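Local coordinates for protein F420-dependent methylenetetrahydromethanopterin dehydrogenase (Methanopyrus kandleri, PDB 1QV9) that catalyses the reversible, coenzyme F420-dependent reduction of methenyl-tetrahydromethanopterin to methylene-tetrahydromethanopterin, a step of methanogenesis from carbon dioxide, at residues 5-10 with 54-59; 33-38 with 163-168; 66-71 with 85-90; 115-120 with 155-160. All blocks are in the same frame, centred on the assembly; numbering follows the deposited sequence.

Interaction 1. Residues 5-10 with 54-59; sequences KAIFIK and EMALDI
Strand 5-10, with Ile7 and Ile9, runs nearly antiparallel (168°) to helix 54-59, with Ala56 and Ile59; the axes approach to 9.2 Å. The closest pair of CA atoms is Ile7 CA and Ala56 CA, 6.9 Å apart. This is the strand-helix packing of an alpha/beta domain with a parallel sheet. Helix 46-63 links strand 33-39 to strand 67-71 and, on its way, lies over strand 4-10 between them. The side chains that meet are all apolar.

Ile7 and Ile9 send their side chains to the helix, while Phe8 points to the other face of the sheet. Ala56 has only a methyl group to offer, so the helix can come close here. Ile9 lays its CG1-CD1 arm against that methyl, with CD1 3.6 Å from Ala56 CB. Ile7 meets the same methyl with its branch, CG2 to Ala56 CB at 4.0 Å. Around the contact, Ile7 also touches Ala60 and Phe63, and Ile9 touches Ala52, so the strand follows one side of the helix for several turns. Ile59 also reaches a second subunit, where it packs on Met55 of that chain.

The longer arm of Ile7 does the remaining work. CG1 lies beside the backbone N (chi1 -63°) and CD1 extends from it (chi2 175°). The side chains of Ile7 and Ile59 meet obliquely, with Ile7 CD1 4.0 Å from Ile59 CG2. The same Ile7 CD1 also lies against the helix backbone, 3.4 Å from Ala56 O.

Interaction 2. Residues 33-38 with 163-168; sequences VEFRVV and ELIEKA
Val33, at the start of strand 33-38, packs on Ile165 of helix 163-168. Its CG1 methyl lies 4.0 Å from Ile165 CG2 and about as near to the CD1 end, so one valine methyl lies against both methyl ends of the isoleucine. The two side chains cross at about a right angle.

Glu34 turns to the other face of the sheet. Its OE1 forms a salt bridge with Arg36 NH1 at 2.8 Å, reached on the anti side and out of the carboxylate plane. Phe35 comes next, on the same face as Val33. It leaves the backbone beside the helix and not at it, but its ring end swings nearer. Ile165 CD1 comes up to the ring edge, near its plane, 4.3 Å from Phe35 CZ. The Phe35 ring also meets that of Phe8 edge-to-face. Arg36 lies on the Glu34 side. Its NH2 bonds to Phe35 O at 3.0 Å; the oxygen lies in the guanidinium plane, while the NH2 stands above the carbonyl plane. A second, weak bond joins NH2 to Glu34 OE1. The guanidinium is thus tied to its own strand, which should limit its rotation.

Val37 and Val38 pair antiparallel with a strand of the second subunit, so the sheet continues across that interface. Within the chain, strand 33-39 is outermost, beside strand 4-10. The parallel sheet of this alpha/beta domain carries helices on both faces. Helix 46-63 receives Glu34, Arg36 and Val38 on one. Helix 153-169 meets Val33 and Phe35 on the other, with Ile165 also resting on Ala4 and Phe67.

Interaction 3. Residues 66-71 with 85-90; sequences DFIVYG and EMLADS
Leu87 points its forked end at strand 66-71 and divides its two methyls between Ile68 and Tyr70. CD2 lies 4.0 Å from Ile68 CG2, and the two side chains meet at an oblique angle. CD1 lies 3.8 Å from Tyr70 CB. Leu87 leaves the helix toward the strand, and its CG lies anti to the carbonyl carbon (chi1 -68°).

Tyr70 gives the leucine its CB rather than its ring. With CG anti to the backbone N (chi1 171°), the ring leads away from this helix segment. The side chain of Tyr70 also touches Val49 of helix 46-63. Ile68 also has a second neighbour in that helix, Leu57. Phe67 and Val69 alternate with these residues and pack on helix 153-169 across the sheet.

Beyond Leu87 the chain turns at Ser90. Leu87 O accepts twice from that residue, from OG at 2.9 Å and from the backbone N at 3.2 Å, both on the same face of its plane. Ser90 OG also bonds to Tyr92 N, which ties the turn to the chain leading on to the next strand. This is the packing of a beta-alpha-beta unit: strand 67-71, helix 78-88 and strand 94-99.

Interaction 4. Residues 115-120 with 155-160; sequences GYILVK and RVVQEA
Ile117 of strand 115-119 meets Val157 and Ala160 of helix 155-160, packing a helix on one face of the parallel sheet in the alpha/beta domain. Helix 153-169 is the same helix that lies against strands 33-39 and 67-71 further along its length.

The direct contact is apolar and small. Val119 also points toward the helix, but it packs on Thr16 of helix 15-19, which touches Val157 as well. Thr16 thus bridges Val119 of the strand and Val157 of the helix. Val156, next to Val157, touches Ile183 of strand 180-183, and so does Ile117.

Polar groups of the helix turn elsewhere. Arg155 forms salt bridges with Glu193 and with Asp133 of a second subunit, and it bonds to Thr264. Glu159 forms a salt bridge with Arg191. These link the helix to later parts of the chain and to the assembly.

Two parts of Ile117 do the touching. The CG2 branch faces Val157 loosely, with Ile117 CG2 4.5 Å from Val157 CG2. The other arm is extended (chi2 177°) and ends on the small methyl of the helix, Ile117 CD1 being 4.0 Å from Ala160 CB.

In the fold
From the N terminus, strand 4-10 is the first element used. Interaction 1 closes a loop from it to helix 46-63. Interaction 2 opens inside that loop, at strand 33-39, and closes only at helix 153-169, so the two cross. Interaction 3 is a short closure, from strand 67-71 to helix 78-88, nested within interaction 2. Interaction 4 is nested there too, after interaction 3, and ends on the helix that interaction 2 also uses. Together they place helices on both faces of one parallel sheet: 46-63 and 78-88 on one, 153-169 on the other. Interactions 1, 2 and 4 also touch the second subunit.

Interaction 1. Residues 5-10 with 54-59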
# COMPACT_ATOMS: atom_id res chain seq x y z
N LYS A 5 -26.31 27.89 24.18
CA LYS A 5 -26.38 28.52 22.86
C LYS A 5 -25.04 29.14 22.51
O LYS A 5 -24.36 29.68 23.37
CB LYS A 5 -27.46 29.59 22.84
CG LYS A 5 -28.86 29.00 22.88
CD LYS A 5 -29.96 30.06 22.89
CE LYS A 5 -30.02 30.78 24.22
NZ LYS A 5 -31.16 31.75 24.24
N ALA A 6 -24.64 29.02 21.24
CA ALA A 6 -23.39 29.63 20.81
C ALA A 6 -23.47 30.03 19.34
O ALA A 6 -24.23 29.44 18.58
CB ALA A 6 -22.22 28.65 21.01
N ILE A 7 -22.68 31.02 18.96
CA ILE A 7 -22.61 31.43 17.56
C ILE A 7 -21.18 31.16 17.14
O ILE A 7 -20.25 31.44 17.90
CB ILE A 7 -22.90 32.94 17.37
CG1 ILE A 7 -24.33 33.27 17.81
CG2 ILE A 7 -22.69 33.35 15.87
CD1 ILE A 7 -24.65 34.77 17.77
N PHE A 8 -21.00 30.60 15.95
CA PHE A 8 -19.67 30.33 15.41
C PHE A 8 -19.48 31.25 14.22
O PHE A 8 -20.38 31.36 13.39
CB PHE A 8 -19.55 28.88 14.94
CG PHE A 8 -19.52 27.89 16.07
CD1 PHE A 8 -20.70 27.44 16.66
CD2 PHE A 8 -18.29 27.41 16.55
CE1 PHE A 8 -20.67 26.51 17.72
CE2 PHE A 8 -18.25 26.47 17.62
CZ PHE A 8 -19.45 26.02 18.20
N ILE A 9 -18.33 31.92 14.12
CA ILE A 9 -18.07 32.82 12.98
C ILE A 9 -16.91 32.21 12.21
O ILE A 9 -15.87 31.91 12.80
CB ILE A 9 -17.68 34.23 13.47
CG1 ILE A 9 -18.73 34.76 14.45
CG2 ILE A 9 -17.49 35.17 12.29
CD1 ILE A 9 -18.26 36.05 15.19
N LYS A 10 -17.06 32.06 10.89
CA LYS A 10 -16.03 31.42 10.07
C LYS A 10 -15.61 32.34 8.94
O LYS A 10 -16.42 32.65 8.04
CB LYS A 10 -16.55 30.09 9.46
CG LYS A 10 -17.01 29.07 10.50
CD LYS A 10 -17.38 27.72 9.90
CE LYS A 10 -17.89 26.78 11.00
NZ LYS A 10 -17.97 25.36 10.55
N GLU A 54 -20.36 41.63 12.61
CA GLU A 54 -21.57 42.45 12.75
C GLU A 54 -22.80 41.53 12.62
O GLU A 54 -23.77 41.67 13.38
CB GLU A 54 -21.57 43.55 11.67
CG GLU A 54 -22.58 44.66 11.93
CD GLU A 54 -22.52 45.77 10.87
OE1 GLU A 54 -21.43 46.35 10.68
OE2 GLU A 54 -23.56 46.05 10.25
N MSE A 55 -22.76 40.59 11.67
CA MSE A 55 -23.86 39.64 11.48
C MSE A 55 -24.06 38.86 12.78
O MSE A 55 -25.18 38.66 13.25
CB MSE A 55 -23.53 38.61 10.38
CG MSE A 55 -24.25 38.77 9.06
SE MSE A 55 -24.02 37.16 7.97
CE MSE A 55 -22.07 37.22 7.89
N ALA A 56 -22.96 38.39 13.35
CA ALA A 56 -23.04 37.61 14.56
C ALA A 56 -23.62 38.41 15.74
O ALA A 56 -24.47 37.91 16.48
CB ALA A 56 -21.65 37.12 14.94
N LEU A 57 -23.15 39.63 15.91
CA LEU A 57 -23.62 40.44 17.04
C LEU A 57 -25.06 40.91 16.87
O LEU A 57 -25.77 41.11 17.85
CB LEU A 57 -22.67 41.62 17.27
CG LEU A 57 -21.26 41.15 17.68
CD1 LEU A 57 -20.33 42.35 17.72
CD2 LEU A 57 -21.30 40.46 19.05
N ASP A 58 -25.51 41.03 15.62
CA ASP A 58 -26.87 41.41 15.33
C ASP A 58 -27.76 40.22 15.72
O ASP A 58 -28.77 40.38 16.41
CB ASP A 58 -27.00 41.72 13.83
CG ASP A 58 -28.42 41.97 13.42
OD1 ASP A 58 -29.03 42.91 13.98
OD2 ASP A 58 -28.94 41.22 12.56
N ILE A 59 -27.35 39.02 15.32
CA ILE A 59 -28.09 37.81 15.65
C ILE A 59 -28.11 37.59 17.17
O ILE A 59 -29.12 37.16 17.74
CB ILE A 59 -27.44 36.60 14.94
CG1 ILE A 59 -27.76 36.69 13.44
CG2 ILE A 59 -27.94 35.29 15.48
CD1 ILE A 59 -26.72 35.95 12.57

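Interaction 2. Residues 33-38 with 163-168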
# COMPACT_ATOMS: atom_id res chain seq x y z
N VAL A 33 -28.12 21.77 23.16
CA VAL A 33 -27.39 22.84 22.50
C VAL A 33 -28.16 23.38 21.30
O VAL A 33 -29.00 22.70 20.73
CB VAL A 33 -26.00 22.35 21.96
CG1 VAL A 33 -25.13 21.89 23.11
CG2 VAL A 33 -26.20 21.22 20.93
N GLU A 34 -27.85 24.61 20.92
CA GLU A 34 -28.43 25.26 19.76
C GLU A 34 -27.35 26.19 19.27
O GLU A 34 -26.81 26.97 20.05
CB GLU A 34 -29.68 26.07 20.14
CG GLU A 34 -30.32 26.72 18.93
CD GLU A 34 -31.70 27.32 19.21
OE1 GLU A 34 -32.34 27.75 18.23
OE2 GLU A 34 -32.14 27.36 20.38
N PHE A 35 -27.01 26.10 17.98
CA PHE A 35 -25.96 26.95 17.42
C PHE A 35 -26.43 27.69 16.19
O PHE A 35 -27.36 27.30 15.49
CB PHE A 35 -24.77 26.08 16.97
CG PHE A 35 -24.20 25.17 18.02
CD1 PHE A 35 -23.79 23.89 17.71
CD2 PHE A 35 -23.99 25.62 19.32
CE1 PHE A 35 -23.19 23.05 18.68
CE2 PHE A 35 -23.39 24.79 20.29
CZ PHE A 35 -22.99 23.51 19.95
N ARG A 36 -25.75 28.80 15.93
CA ARG A 36 -25.93 29.58 14.72
C ARG A 36 -24.51 29.70 14.16
O ARG A 36 -23.56 29.84 14.92
CB ARG A 36 -26.48 30.98 14.99
CG ARG A 36 -27.93 31.00 15.53
CD ARG A 36 -28.91 30.40 14.49
NE ARG A 36 -30.27 30.44 15.05
CZ ARG A 36 -30.82 29.47 15.75
NH1 ARG A 36 -32.05 29.65 16.22
NH2 ARG A 36 -30.16 28.33 15.97
N VAL A 37 -24.36 29.59 12.85
CA VAL A 37 -23.05 29.69 12.20
C VAL A 37 -23.14 30.77 11.14
O VAL A 37 -24.09 30.79 10.35
CB VAL A 37 -22.64 28.34 11.57
CG1 VAL A 37 -21.23 28.45 10.93
CG2 VAL A 37 -22.65 27.27 12.62
N VAL A 38 -22.17 31.69 11.09
CA VAL A 38 -22.22 32.77 10.09
C VAL A 38 -20.82 33.07 9.61
O VAL A 38 -19.85 32.79 10.32
CB VAL A 38 -22.84 34.06 10.66
CG1 VAL A 38 -24.26 33.78 11.13
CG2 VAL A 38 -21.97 34.61 11.82
N GLU A 163 -16.72 21.14 27.81
CA GLU A 163 -16.55 21.70 29.16
C GLU A 163 -17.18 23.10 29.22
O GLU A 163 -17.89 23.46 30.18
CB GLU A 163 -15.05 21.79 29.49
CG GLU A 163 -14.73 22.40 30.87
CD GLU A 163 -13.24 22.70 31.05
OE1 GLU A 163 -12.41 21.78 30.86
OE2 GLU A 163 -12.89 23.86 31.37
N LEU A 164 -16.94 23.92 28.20
CA LEU A 164 -17.50 25.27 28.16
C LEU A 164 -19.05 25.22 28.07
O LEU A 164 -19.74 26.05 28.68
CB LEU A 164 -16.92 26.01 26.95
CG LEU A 164 -16.95 27.53 26.98
CD1 LEU A 164 -16.14 28.07 28.17
CD2 LEU A 164 -16.38 28.05 25.65
N ILE A 165 -19.57 24.25 27.33
CA ILE A 165 -21.01 24.09 27.20
C ILE A 165 -21.61 23.75 28.57
O ILE A 165 -22.70 24.24 28.89
CB ILE A 165 -21.38 23.01 26.17
CG1 ILE A 165 -21.16 23.60 24.77
CG2 ILE A 165 -22.84 22.56 26.34
CD1 ILE A 165 -21.10 22.58 23.69
N GLU A 166 -20.92 22.93 29.37
CA GLU A 166 -21.50 22.62 30.68
C GLU A 166 -21.59 23.88 31.53
O GLU A 166 -22.59 24.09 32.24
CB GLU A 166 -20.71 21.51 31.36
CG GLU A 166 -21.03 20.14 30.74
CD GLU A 166 -22.53 19.86 30.67
OE1 GLU A 166 -23.18 19.77 31.75
OE2 GLU A 166 -23.08 19.73 29.55
N LYS A 167 -20.57 24.74 31.46
CA LYS A 167 -20.58 26.00 32.21
C LYS A 167 -21.61 27.01 31.65
O LYS A 167 -22.20 27.81 32.39
CB LYS A 167 -19.20 26.64 32.16
CG LYS A 167 -18.18 25.73 32.79
CD LYS A 167 -16.81 26.34 32.78
CE LYS A 167 -15.84 25.38 33.49
NZ LYS A 167 -14.42 25.82 33.39
N ALA A 168 -21.79 27.00 30.34
CA ALA A 168 -22.75 27.88 29.68
C ALA A 168 -24.16 27.59 30.22
O ALA A 168 -24.98 28.51 30.39
CB ALA A 168 -22.72 27.65 28.17

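Interaction 3. Residues 66-71 with 85-90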
# COMPACT_ATOMS: atom_id res chain seq x y z
N ASP A 66 -24.44 32.03 24.83
CA ASP A 66 -23.65 31.93 26.06
C ASP A 66 -22.19 32.23 25.71
O ASP A 66 -21.44 32.74 26.52
CB ASP A 66 -23.84 30.55 26.63
CG ASP A 66 -25.27 30.31 27.04
OD1 ASP A 66 -25.87 29.30 26.61
OD2 ASP A 66 -25.80 31.16 27.80
N PHE A 67 -21.78 31.92 24.48
CA PHE A 67 -20.43 32.24 24.05
C PHE A 67 -20.41 32.31 22.52
O PHE A 67 -21.34 31.84 21.86
CB PHE A 67 -19.37 31.23 24.57
CG PHE A 67 -19.58 29.79 24.15
CD1 PHE A 67 -18.94 29.27 23.02
CD2 PHE A 67 -20.36 28.93 24.90
CE1 PHE A 67 -19.06 27.95 22.67
CE2 PHE A 67 -20.49 27.58 24.55
CZ PHE A 67 -19.83 27.07 23.42
N ILE A 68 -19.38 32.97 22.00
CA ILE A 68 -19.17 33.14 20.55
C ILE A 68 -17.78 32.63 20.21
O ILE A 68 -16.84 32.83 20.97
CB ILE A 68 -19.30 34.61 20.17
CG1 ILE A 68 -20.73 35.06 20.48
CG2 ILE A 68 -19.01 34.81 18.67
CD1 ILE A 68 -21.03 36.52 20.21
N VAL A 69 -17.65 31.94 19.07
CA VAL A 69 -16.38 31.40 18.64
C VAL A 69 -16.05 31.98 17.29
O VAL A 69 -16.90 32.05 16.42
CB VAL A 69 -16.42 29.84 18.53
CG1 VAL A 69 -15.04 29.31 18.14
CG2 VAL A 69 -16.91 29.22 19.83
N TYR A 70 -14.83 32.47 17.13
CA TYR A 70 -14.39 32.96 15.81
C TYR A 70 -13.27 32.01 15.40
O TYR A 70 -12.33 31.80 16.16
CB TYR A 70 -13.84 34.38 15.90
CG TYR A 70 -13.18 34.83 14.62
CD1 TYR A 70 -11.83 34.56 14.36
CD2 TYR A 70 -13.94 35.46 13.62
CE1 TYR A 70 -11.24 34.90 13.12
CE2 TYR A 70 -13.35 35.80 12.39
CZ TYR A 70 -12.02 35.53 12.15
OH TYR A 70 -11.44 35.93 10.95
N GLY A 71 -13.39 31.42 14.21
CA GLY A 71 -12.37 30.49 13.74
C GLY A 71 -11.89 30.85 12.33
O GLY A 71 -12.71 31.20 11.47
N GLU A 85 -10.80 42.54 18.24
CA GLU A 85 -11.18 43.81 18.86
C GLU A 85 -12.69 43.88 19.13
O GLU A 85 -13.13 44.24 20.23
CB GLU A 85 -10.84 44.97 17.96
CG GLU A 85 -9.39 45.23 17.74
CD GLU A 85 -9.19 46.50 16.92
OE1 GLU A 85 -9.78 47.55 17.29
OE2 GLU A 85 -8.45 46.45 15.91
N MSE A 86 -13.48 43.55 18.11
CA MSE A 86 -14.92 43.59 18.24
C MSE A 86 -15.47 42.64 19.29
O MSE A 86 -16.34 43.00 20.06
CB MSE A 86 -15.56 43.33 16.87
CG MSE A 86 -15.04 44.29 15.79
SE MSE A 86 -15.66 43.85 14.01
CE MSE A 86 -17.59 44.17 14.26
N LEU A 87 -14.97 41.40 19.32
CA LEU A 87 -15.43 40.43 20.29
C LEU A 87 -14.98 40.79 21.69
O LEU A 87 -15.72 40.58 22.66
CB LEU A 87 -14.96 39.02 19.91
CG LEU A 87 -15.65 38.54 18.62
CD1 LEU A 87 -15.02 37.23 18.16
CD2 LEU A 87 -17.16 38.37 18.85
N ALA A 88 -13.78 41.33 21.79
CA ALA A 88 -13.23 41.73 23.09
C ALA A 88 -14.07 42.87 23.66
O ALA A 88 -14.22 42.98 24.89
CB ALA A 88 -11.79 42.17 22.94
N ASP A 89 -14.63 43.70 22.78
CA ASP A 89 -15.46 44.87 23.15
C ASP A 89 -16.90 44.50 23.48
O ASP A 89 -17.67 45.36 23.92
CB ASP A 89 -15.53 45.84 21.98
CG ASP A 89 -14.88 47.15 22.27
OD1 ASP A 89 -13.64 47.24 22.15
OD2 ASP A 89 -15.63 48.09 22.63
N SER A 90 -17.28 43.26 23.24
CA SER A 90 -18.65 42.84 23.51
C SER A 90 -18.78 42.20 24.88
O SER A 90 -17.76 41.91 25.53
CB SER A 90 -19.15 41.83 22.45
OG SER A 90 -18.64 40.53 22.70

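Interaction 4. Residues 115-120 with 155-160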
# COMPACT_ATOMS: atom_id res chain seq x y z
N GLY A 115 -10.56 33.62 25.02
CA GLY A 115 -9.98 32.30 25.08
C GLY A 115 -9.40 31.99 23.69
O GLY A 115 -9.63 32.73 22.70
N TYR A 116 -8.60 30.93 23.61
CA TYR A 116 -8.04 30.54 22.30
C TYR A 116 -7.67 29.08 22.23
O TYR A 116 -7.37 28.46 23.24
CB TYR A 116 -6.79 31.37 21.91
CG TYR A 116 -5.66 31.41 22.92
CD1 TYR A 116 -5.57 32.47 23.82
CD2 TYR A 116 -4.72 30.38 23.02
CE1 TYR A 116 -4.58 32.50 24.80
CE2 TYR A 116 -3.73 30.40 24.01
CZ TYR A 116 -3.67 31.47 24.89
OH TYR A 116 -2.70 31.52 25.87
N ILE A 117 -7.74 28.53 21.02
CA ILE A 117 -7.26 27.17 20.80
C ILE A 117 -6.47 27.35 19.52
O ILE A 117 -7.03 27.65 18.46
CB ILE A 117 -8.38 26.13 20.57
CG1 ILE A 117 -9.27 26.10 21.82
CG2 ILE A 117 -7.74 24.74 20.33
CD1 ILE A 117 -10.49 25.14 21.71
N LEU A 118 -5.15 27.24 19.64
CA LEU A 118 -4.27 27.40 18.48
C LEU A 118 -3.78 26.01 18.07
O LEU A 118 -3.15 25.32 18.85
CB LEU A 118 -3.10 28.30 18.83
CG LEU A 118 -3.56 29.71 19.24
CD1 LEU A 118 -2.34 30.56 19.55
CD2 LEU A 118 -4.36 30.36 18.08
N VAL A 119 -4.10 25.59 16.84
CA VAL A 119 -3.74 24.27 16.38
C VAL A 119 -2.55 24.37 15.43
O VAL A 119 -2.70 24.73 14.24
CB VAL A 119 -4.98 23.64 15.67
CG1 VAL A 119 -4.70 22.21 15.26
CG2 VAL A 119 -6.15 23.67 16.66
N LYS A 120 -1.36 24.05 15.94
CA LYS A 120 -0.16 24.19 15.10
C LYS A 120 -0.15 23.30 13.86
O LYS A 120 0.31 23.68 12.81
CB LYS A 120 1.12 24.03 15.95
CG LYS A 120 1.14 25.01 17.10
CD LYS A 120 2.46 25.00 17.91
CE LYS A 120 3.52 25.80 17.17
NZ LYS A 120 4.80 25.86 17.94
N ARG A 155 -10.55 15.51 19.13
CA ARG A 155 -11.14 15.12 20.41
C ARG A 155 -10.73 16.14 21.47
O ARG A 155 -11.48 16.41 22.40
CB ARG A 155 -10.73 13.70 20.84
CG ARG A 155 -11.83 13.03 21.71
CD ARG A 155 -11.44 11.68 22.20
NE ARG A 155 -11.02 10.74 21.16
CZ ARG A 155 -11.85 10.09 20.35
NH1 ARG A 155 -11.36 9.27 19.45
NH2 ARG A 155 -13.15 10.24 20.48
N VAL A 156 -9.53 16.72 21.36
CA VAL A 156 -9.11 17.74 22.32
C VAL A 156 -10.05 18.96 22.19
O VAL A 156 -10.46 19.58 23.18
CB VAL A 156 -7.67 18.22 22.02
CG1 VAL A 156 -7.26 19.30 23.00
CG2 VAL A 156 -6.69 17.03 22.12
N VAL A 157 -10.36 19.34 20.94
CA VAL A 157 -11.26 20.47 20.70
C VAL A 157 -12.65 20.17 21.21
O VAL A 157 -13.26 21.04 21.83
CB VAL A 157 -11.26 20.82 19.16
CG1 VAL A 157 -12.18 21.98 18.84
CG2 VAL A 157 -9.85 21.16 18.72
N GLN A 158 -13.14 18.96 20.95
CA GLN A 158 -14.46 18.53 21.39
C GLN A 158 -14.51 18.67 22.91
O GLN A 158 -15.46 19.25 23.45
CB GLN A 158 -14.71 17.07 21.00
CG GLN A 158 -16.06 16.50 21.50
CD GLN A 158 -16.15 14.97 21.55
OE1 GLN A 158 -15.33 14.24 20.97
NE2 GLN A 158 -17.18 14.46 22.25
N GLU A 159 -13.48 18.17 23.59
CA GLU A 159 -13.50 18.23 25.07
C GLU A 159 -13.52 19.64 25.60
O GLU A 159 -14.27 19.96 26.54
CB GLU A 159 -12.31 17.49 25.66
CG GLU A 159 -12.35 16.00 25.55
CD GLU A 159 -11.11 15.37 26.20
OE1 GLU A 159 -10.21 16.12 26.65
OE2 GLU A 159 -11.06 14.13 26.25
N ALA A 160 -12.70 20.50 25.01
CA ALA A 160 -12.65 21.87 25.48
C ALA A 160 -14.01 22.56 25.35
O ALA A 160 -14.45 23.30 26.24
CB ALA A 160 -11.60 22.66 24.71